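Tryptophan halogenase superfamily (Brevundimonas sp. BAL3, PDB 6FRL) is a flavin-dependent halogenase that probably halogenates an aromatic substrate and prefers bromination over chlorination. Local coordinates at residues R244-D249 against D395-H400; G345-L350 against E391-F396. All blocks are in the same frame, centred on the assembly; numbering follows the deposited sequence.

From the N terminus, 244-249 comes first, in the loop between strands 239-241 and 250-257. Next is 345-350, which starts on strand 345-346. Then 391-396 and 395-400 overlap on helix 376-402, sharing Asp395 and Phe396. Contact 2 closes the shorter loop, with 40 residues between its segments, most of them helical. Contact 1 closes the longer loop of 145 residues, and the shorter one falls within it. The centres of the two contacts lie about 8 Å apart, and Ile397 touches Leu347 as well as Leu246. One long helix is thus tied to a loop between two sheet strands and to the chain just after strand 345-346.

Contact 1: residues R244-D249 against D395-H400; sequences RWLPCD and DFIILH
A loop packs against a helix here: Trp245 and Leu246, on the connection between strands 239-241 and 250-257, lie on Ile397 and Ile398 of helix 376-402. The contact is apolar and small, burying 160 Å² in all. Leu246 does most of the work from the loop side. One methyl, CD2, meets both isoleucines. CD2 of Leu246 lies 3.8 Å from CG2 of Ile397 and 3.8 Å from CG1 of Ile398. The side chain of Leu246 crosses each isoleucine at about a right angle, with CD2 as the atom in touch. Ile398 also reaches the neighbouring loop residue. Its CG1 branch lies beside its backbone N (chi1 -72°), and from there CD1 of Ile398 reaches to 3.8 Å from CB of Trp245. That methyl comes at the indole obliquely. The indole itself leads away from the helix. One of its faces carries the guanidinium of Arg244, whose NE sits 3.6 Å above the plane of the Trp245 ring, displaced toward the rim. Trp242 meets the same indole, and Pro421 touches both Trp245 and Ile398.

Further round the helix, the His400 side chain turns back to the helix backbone one turn earlier. ND1 of His400 donates to O of Phe396 at 2.8 Å, with a bent N-H...O angle of 139°. The acceptor lies in the imidazole plane, and NE2 is hydrogen-bonded to Glu351. These two bonds fix the rotation of the imidazole, which meets the Phe396 ring edge-to-face, CE1 of His400 lying over that face toward its rim. The contact between loop and helix itself rests on methyl and methylene groups. Its hold therefore depends on shape and on burial of apolar surface, without polar groups to set a direction.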
loop_
_atom_site.group_PDB
_atom_site.type_symbol
_atom_site.label_atom_id
_atom_site.label_comp_id
_atom_site.label_asym_id
_atom_site.label_seq_id
_atom_site.Cartn_x
_atom_site.Cartn_y
_atom_site.Cartn_z
ATOM N N ARG B 244 -5.261 -29.042 -3.199
ATOM C CA ARG B 244 -6.701 -28.895 -3.052
ATOM C C ARG B 244 -7.272 -27.691 -3.832
ATOM O O ARG B 244 -8.350 -27.811 -4.414
ATOM C CB ARG B 244 -7.074 -28.829 -1.559
ATOM C CG ARG B 244 -6.773 -27.495 -0.896
ATOM C CD ARG B 244 -6.581 -27.500 0.588
ATOM N NE ARG B 244 -7.570 -26.653 1.254
ATOM C CZ ARG B 244 -7.424 -26.071 2.450
ATOM N NH1 ARG B 244 -6.300 -26.212 3.178
ATOM N NH2 ARG B 244 -8.429 -25.333 2.937
ATOM N N TRP B 245 -6.550 -26.562 -3.859
ATOM C CA TRP B 245 -6.990 -25.381 -4.610
ATOM C C TRP B 245 -6.610 -25.411 -6.097
ATOM O O TRP B 245 -7.274 -24.779 -6.894
ATOM C CB TRP B 245 -6.401 -24.095 -4.037
ATOM C CG TRP B 245 -6.655 -23.809 -2.606
ATOM C CD1 TRP B 245 -5.712 -23.642 -1.636
ATOM C CD2 TRP B 245 -7.915 -23.626 -1.975
ATOM N NE1 TRP B 245 -6.312 -23.377 -0.433
ATOM C CE2 TRP B 245 -7.665 -23.349 -0.613
ATOM C CE3 TRP B 245 -9.227 -23.672 -2.419
ATOM C CZ2 TRP B 245 -8.689 -23.104 0.306
ATOM C CZ3 TRP B 245 -10.245 -23.434 -1.510
ATOM C CH2 TRP B 245 -9.972 -23.146 -0.162
ATOM N N LEU B 246 -5.522 -26.096 -6.465
ATOM C CA LEU B 246 -4.991 -26.065 -7.837
ATOM C C LEU B 246 -4.961 -27.476 -8.393
ATOM O O LEU B 246 -4.314 -28.338 -7.804
ATOM C CB LEU B 246 -3.582 -25.461 -7.829
ATOM C CG LEU B 246 -3.581 -23.973 -7.455
ATOM C CD1 LEU B 246 -2.278 -23.509 -6.827
ATOM C CD2 LEU B 246 -3.909 -23.118 -8.660
ATOM N N PRO B 247 -5.661 -27.732 -9.513
ATOM C CA PRO B 247 -5.776 -29.123 -9.987
ATOM C C PRO B 247 -4.454 -29.753 -10.455
ATOM O O PRO B 247 -4.137 -30.884 -10.057
ATOM C CB PRO B 247 -6.746 -29.017 -11.162
ATOM C CG PRO B 247 -6.617 -27.618 -11.664
ATOM C CD PRO B 247 -6.251 -26.772 -10.468
ATOM N N CYS B 248 -3.685 -29.017 -11.263
ATOM C CA CYS B 248 -2.536 -29.583 -11.948
ATOM C C CYS B 248 -1.446 -30.015 -10.957
ATOM O O CYS B 248 -1.195 -29.350 -9.933
ATOM C CB CYS B 248 -2.007 -28.627 -13.004
ATOM S SG CYS B 248 -3.211 -28.312 -14.317
ATOM N N ASP B 249 -0.846 -31.165 -11.260
ATOM C CA ASP B 249 0.088 -31.843 -10.355
ATOM C C ASP B 249 1.341 -32.432 -11.052
ATOM O O ASP B 249 2.088 -33.168 -10.435
ATOM C CB ASP B 249 -0.682 -32.932 -9.595
ATOM C CG ASP B 249 -1.072 -34.113 -10.481
ATOM O OD1 ASP B 249 -1.327 -33.941 -11.686
ATOM O OD2 ASP B 249 -1.119 -35.242 -9.965
ATOM N N ASP B 395 -3.930 -16.969 -5.273
ATOM C CA ASP B 395 -5.259 -16.463 -5.638
ATOM C C ASP B 395 -5.319 -15.906 -7.054
ATOM O O ASP B 395 -6.271 -16.178 -7.770
ATOM C CB ASP B 395 -5.729 -15.391 -4.642
ATOM C CG ASP B 395 -6.062 -15.969 -3.277
ATOM O OD1 ASP B 395 -5.885 -17.193 -3.063
ATOM O OD2 ASP B 395 -6.488 -15.187 -2.413
ATOM N N PHE B 396 -4.319 -15.131 -7.469
ATOM C CA PHE B 396 -4.279 -14.686 -8.862
ATOM C C PHE B 396 -4.232 -15.867 -9.822
ATOM O O PHE B 396 -4.955 -15.862 -10.821
ATOM C CB PHE B 396 -3.094 -13.727 -9.098
ATOM C CG PHE B 396 -3.108 -13.031 -10.433
ATOM C CD1 PHE B 396 -4.187 -12.231 -10.798
ATOM C CD2 PHE B 396 -2.018 -13.116 -11.298
ATOM C CE1 PHE B 396 -4.193 -11.559 -12.036
ATOM C CE2 PHE B 396 -2.022 -12.453 -12.520
ATOM C CZ PHE B 396 -3.124 -11.674 -12.889
ATOM N N ILE B 397 -3.397 -16.880 -9.517
ATOM C CA ILE B 397 -3.308 -18.087 -10.373
ATOM C C ILE B 397 -4.658 -18.846 -10.423
ATOM O O ILE B 397 -5.152 -19.181 -11.488
ATOM C CB ILE B 397 -2.140 -19.019 -9.944
ATOM C CG1 ILE B 397 -0.809 -18.323 -10.277
ATOM C CG2 ILE B 397 -2.226 -20.367 -10.660
ATOM C CD1 ILE B 397 0.408 -18.889 -9.591
ATOM N N ILE B 398 -5.250 -19.081 -9.259
ATOM C CA ILE B 398 -6.557 -19.724 -9.159
ATOM C C ILE B 398 -7.620 -19.084 -10.088
ATOM O O ILE B 398 -8.330 -19.799 -10.827
ATOM C CB ILE B 398 -7.055 -19.703 -7.691
ATOM C CG1 ILE B 398 -6.243 -20.699 -6.867
ATOM C CG2 ILE B 398 -8.548 -20.060 -7.617
ATOM C CD1 ILE B 398 -6.419 -20.561 -5.378
ATOM N N LEU B 399 -7.711 -17.751 -10.049
ATOM C CA LEU B 399 -8.684 -16.999 -10.847
ATOM C C LEU B 399 -8.716 -17.417 -12.307
ATOM O O LEU B 399 -9.809 -17.475 -12.892
ATOM C CB LEU B 399 -8.440 -15.468 -10.756
ATOM C CG LEU B 399 -9.508 -14.581 -11.403
ATOM C CD1 LEU B 399 -10.845 -14.726 -10.703
ATOM C CD2 LEU B 399 -9.099 -13.134 -11.438
ATOM N N HIS B 400 -7.541 -17.679 -12.889
ATOM C CA HIS B 400 -7.421 -18.031 -14.307
ATOM C C HIS B 400 -8.239 -19.330 -14.616
ATOM O O HIS B 400 -8.944 -19.447 -15.648
ATOM C CB HIS B 400 -5.957 -18.240 -14.709
ATOM C CG HIS B 400 -5.093 -17.003 -14.707
ATOM N ND1 HIS B 400 -4.720 -16.347 -13.552
ATOM C CD2 HIS B 400 -4.436 -16.369 -15.724
ATOM C CE1 HIS B 400 -3.902 -15.348 -13.853
ATOM N NE2 HIS B 400 -3.714 -15.339 -15.164
#

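Contact 2: residues G345-L350 against E391-F396; sequences GFLEPL and ERVRDF
Leu347 packs on Val393 and Arg394 where the chain leaves strand 345-346, an outer strand of a small antiparallel sheet, and meets helix 376-402. Leu347 points toward the helix. Its CG lies beside the backbone N (chi1 -63°), and with chi2 near 164° CD1 reaches Val393 while CD2 comes near Arg394. CD1 of Leu347 lies 3.5 Å from CG1 of Val393, and the two side chains cross obliquely. Val393 holds CG1 anti to its backbone N (chi1 175°), on the side that meets the leucine. The same CD1 of Leu347 sits 3.8 Å from the backbone N of Arg394. CD2 of Leu347 is 4.2 Å from CB of Arg394. Met390 and Ile397 also touch Leu347 from the same helix.

Beyond CB, Arg394 leads away from the leucine. Its first two torsions are extended, and the third bends the guanidinium back toward the next residue. There it joins a salt-bridge network with Glu391, Arg392 and Asp395. It also makes a cation-pi contact with Trp242. Arg392 NH2 bonds to OD2 of Asp395 at 3.0 Å, from above the carboxylate plane. The two arginines thus divide the carboxylate between them. Arg394 grips side-on: its NE and NH2 each lie 3.0 Å from OD1 of Asp395, on the syn side and from the same face.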
loop_
_atom_site.group_PDB
_atom_site.type_symbol
_atom_site.label_atom_id
_atom_site.label_comp_id
_atom_site.label_asym_id
_atom_site.label_seq_id
_atom_site.Cartn_x
_atom_site.Cartn_y
_atom_site.Cartn_z
ATOM N N GLY B 345 8.769 -22.840 -1.226
ATOM C CA GLY B 345 7.441 -23.173 -1.782
ATOM C C GLY B 345 7.410 -23.203 -3.291
ATOM O O GLY B 345 8.430 -23.015 -3.949
ATOM N N PHE B 346 6.236 -23.458 -3.843
ATOM C CA PHE B 346 6.111 -23.632 -5.284
ATOM C C PHE B 346 4.737 -23.270 -5.826
ATOM O O PHE B 346 3.713 -23.708 -5.299
ATOM C CB PHE B 346 6.421 -25.073 -5.664
ATOM C CG PHE B 346 6.275 -25.337 -7.133
ATOM C CD1 PHE B 346 7.231 -24.875 -8.040
ATOM C CD2 PHE B 346 5.166 -25.976 -7.614
ATOM C CE1 PHE B 346 7.096 -25.072 -9.381
ATOM C CE2 PHE B 346 5.020 -26.197 -8.967
ATOM C CZ PHE B 346 5.994 -25.751 -9.854
ATOM N N LEU B 347 4.735 -22.457 -6.875
ATOM C CA LEU B 347 3.527 -22.198 -7.638
ATOM C C LEU B 347 3.948 -22.354 -9.090
ATOM O O LEU B 347 5.034 -21.897 -9.459
ATOM C CB LEU B 347 2.961 -20.795 -7.355
ATOM C CG LEU B 347 2.521 -20.545 -5.908
ATOM C CD1 LEU B 347 2.353 -19.066 -5.607
ATOM C CD2 LEU B 347 1.214 -21.282 -5.664
ATOM N N GLU B 348 3.079 -22.998 -9.883
ATOM C CA GLU B 348 3.275 -23.214 -11.306
ATOM C C GLU B 348 3.507 -21.891 -12.055
ATOM O O GLU B 348 2.975 -20.866 -11.635
ATOM C CB GLU B 348 2.039 -23.912 -11.849
ATOM C CG GLU B 348 0.774 -23.047 -11.789
ATOM C CD GLU B 348 -0.518 -23.824 -11.961
ATOM O OE1 GLU B 348 -1.052 -23.855 -13.112
ATOM O OE2 GLU B 348 -1.002 -24.351 -10.952
ATOM N N PRO B 349 4.271 -21.899 -13.175
ATOM C CA PRO B 349 4.726 -20.658 -13.857
ATOM C C PRO B 349 3.717 -20.014 -14.810
ATOM O O PRO B 349 4.097 -19.487 -15.888
ATOM C CB PRO B 349 5.964 -21.127 -14.643
ATOM C CG PRO B 349 5.662 -22.553 -14.970
ATOM C CD PRO B 349 4.902 -23.097 -13.776
ATOM N N LEU B 350 2.451 -20.000 -14.396
ATOM C CA LEU B 350 1.367 -19.525 -15.247
ATOM C C LEU B 350 1.510 -18.029 -15.470
ATOM O O LEU B 350 1.175 -17.517 -16.549
ATOM C CB LEU B 350 -0.009 -19.855 -14.624
ATOM C CG LEU B 350 -1.262 -19.421 -15.409
ATOM C CD1 LEU B 350 -1.335 -20.116 -16.756
ATOM C CD2 LEU B 350 -2.530 -19.736 -14.618
ATOM N N GLU B 391 0.165 -16.390 -0.764
ATOM C CA GLU B 391 -1.282 -16.552 -0.861
ATOM C C GLU B 391 -1.861 -15.601 -1.929
ATOM O O GLU B 391 -2.771 -15.995 -2.704
ATOM C CB GLU B 391 -1.977 -16.309 0.511
ATOM C CG GLU B 391 -1.719 -17.377 1.598
ATOM C CD GLU B 391 -2.126 -16.918 2.994
ATOM O OE1 GLU B 391 -2.506 -15.731 3.198
ATOM O OE2 GLU B 391 -2.074 -17.730 3.923
ATOM N N ARG B 392 -1.355 -14.362 -1.966
ATOM C CA ARG B 392 -1.798 -13.393 -2.976
ATOM C C ARG B 392 -1.449 -13.828 -4.411
ATOM O O ARG B 392 -2.235 -13.615 -5.321
ATOM C CB ARG B 392 -1.295 -11.986 -2.653
ATOM C CG ARG B 392 -1.685 -11.444 -1.284
ATOM C CD ARG B 392 -3.137 -11.080 -1.185
ATOM N NE ARG B 392 -4.006 -12.256 -1.117
ATOM C CZ ARG B 392 -4.192 -13.010 -0.036
ATOM N NH1 ARG B 392 -3.576 -12.732 1.116
ATOM N NH2 ARG B 392 -5.004 -14.067 -0.120
ATOM N N VAL B 393 -0.334 -14.522 -4.605
ATOM C CA VAL B 393 0.006 -15.069 -5.944
ATOM C C VAL B 393 -0.831 -16.309 -6.277
ATOM O O VAL B 393 -1.310 -16.475 -7.418
ATOM C CB VAL B 393 1.514 -15.392 -6.072
ATOM C CG1 VAL B 393 1.849 -16.071 -7.407
ATOM C CG2 VAL B 393 2.346 -14.116 -5.902
ATOM N N ARG B 394 -0.970 -17.195 -5.305
ATOM C CA ARG B 394 -1.902 -18.328 -5.441
ATOM C C ARG B 394 -3.305 -17.924 -5.960
ATOM O O ARG B 394 -3.787 -18.464 -6.962
ATOM C CB ARG B 394 -2.021 -19.048 -4.099
ATOM C CG ARG B 394 -2.941 -20.260 -4.061
ATOM C CD ARG B 394 -3.366 -20.518 -2.638
ATOM N NE ARG B 394 -4.089 -19.381 -2.055
ATOM C CZ ARG B 394 -4.429 -19.284 -0.770
ATOM N NH1 ARG B 394 -4.117 -20.261 0.075
ATOM N NH2 ARG B 394 -5.082 -18.202 -0.331
ATOM N N ASP B 395 -3.930 -16.969 -5.273
ATOM C CA ASP B 395 -5.259 -16.463 -5.638
ATOM C C ASP B 395 -5.319 -15.906 -7.054
ATOM O O ASP B 395 -6.271 -16.178 -7.770
ATOM C CB ASP B 395 -5.729 -15.391 -4.642
ATOM C CG ASP B 395 -6.062 -15.969 -3.277
ATOM O OD1 ASP B 395 -5.885 -17.193 -3.063
ATOM O OD2 ASP B 395 -6.488 -15.187 -2.413
ATOM N N PHE B 396 -4.319 -15.131 -7.469
ATOM C CA PHE B 396 -4.279 -14.686 -8.862
ATOM C C PHE B 396 -4.232 -15.867 -9.822
ATOM O O PHE B 396 -4.955 -15.862 -10.821
ATOM C CB PHE B 396 -3.094 -13.727 -9.098
ATOM C CG PHE B 396 -3.108 -13.031 -10.433
ATOM C CD1 PHE B 396 -4.187 -12.231 -10.798
ATOM C CD2 PHE B 396 -2.018 -13.116 -11.298
ATOM C CE1 PHE B 396 -4.193 -11.559 -12.036
ATOM C CE2 PHE B 396 -2.022 -12.453 -12.520
ATOM C CZ PHE B 396 -3.124 -11.674 -12.889
#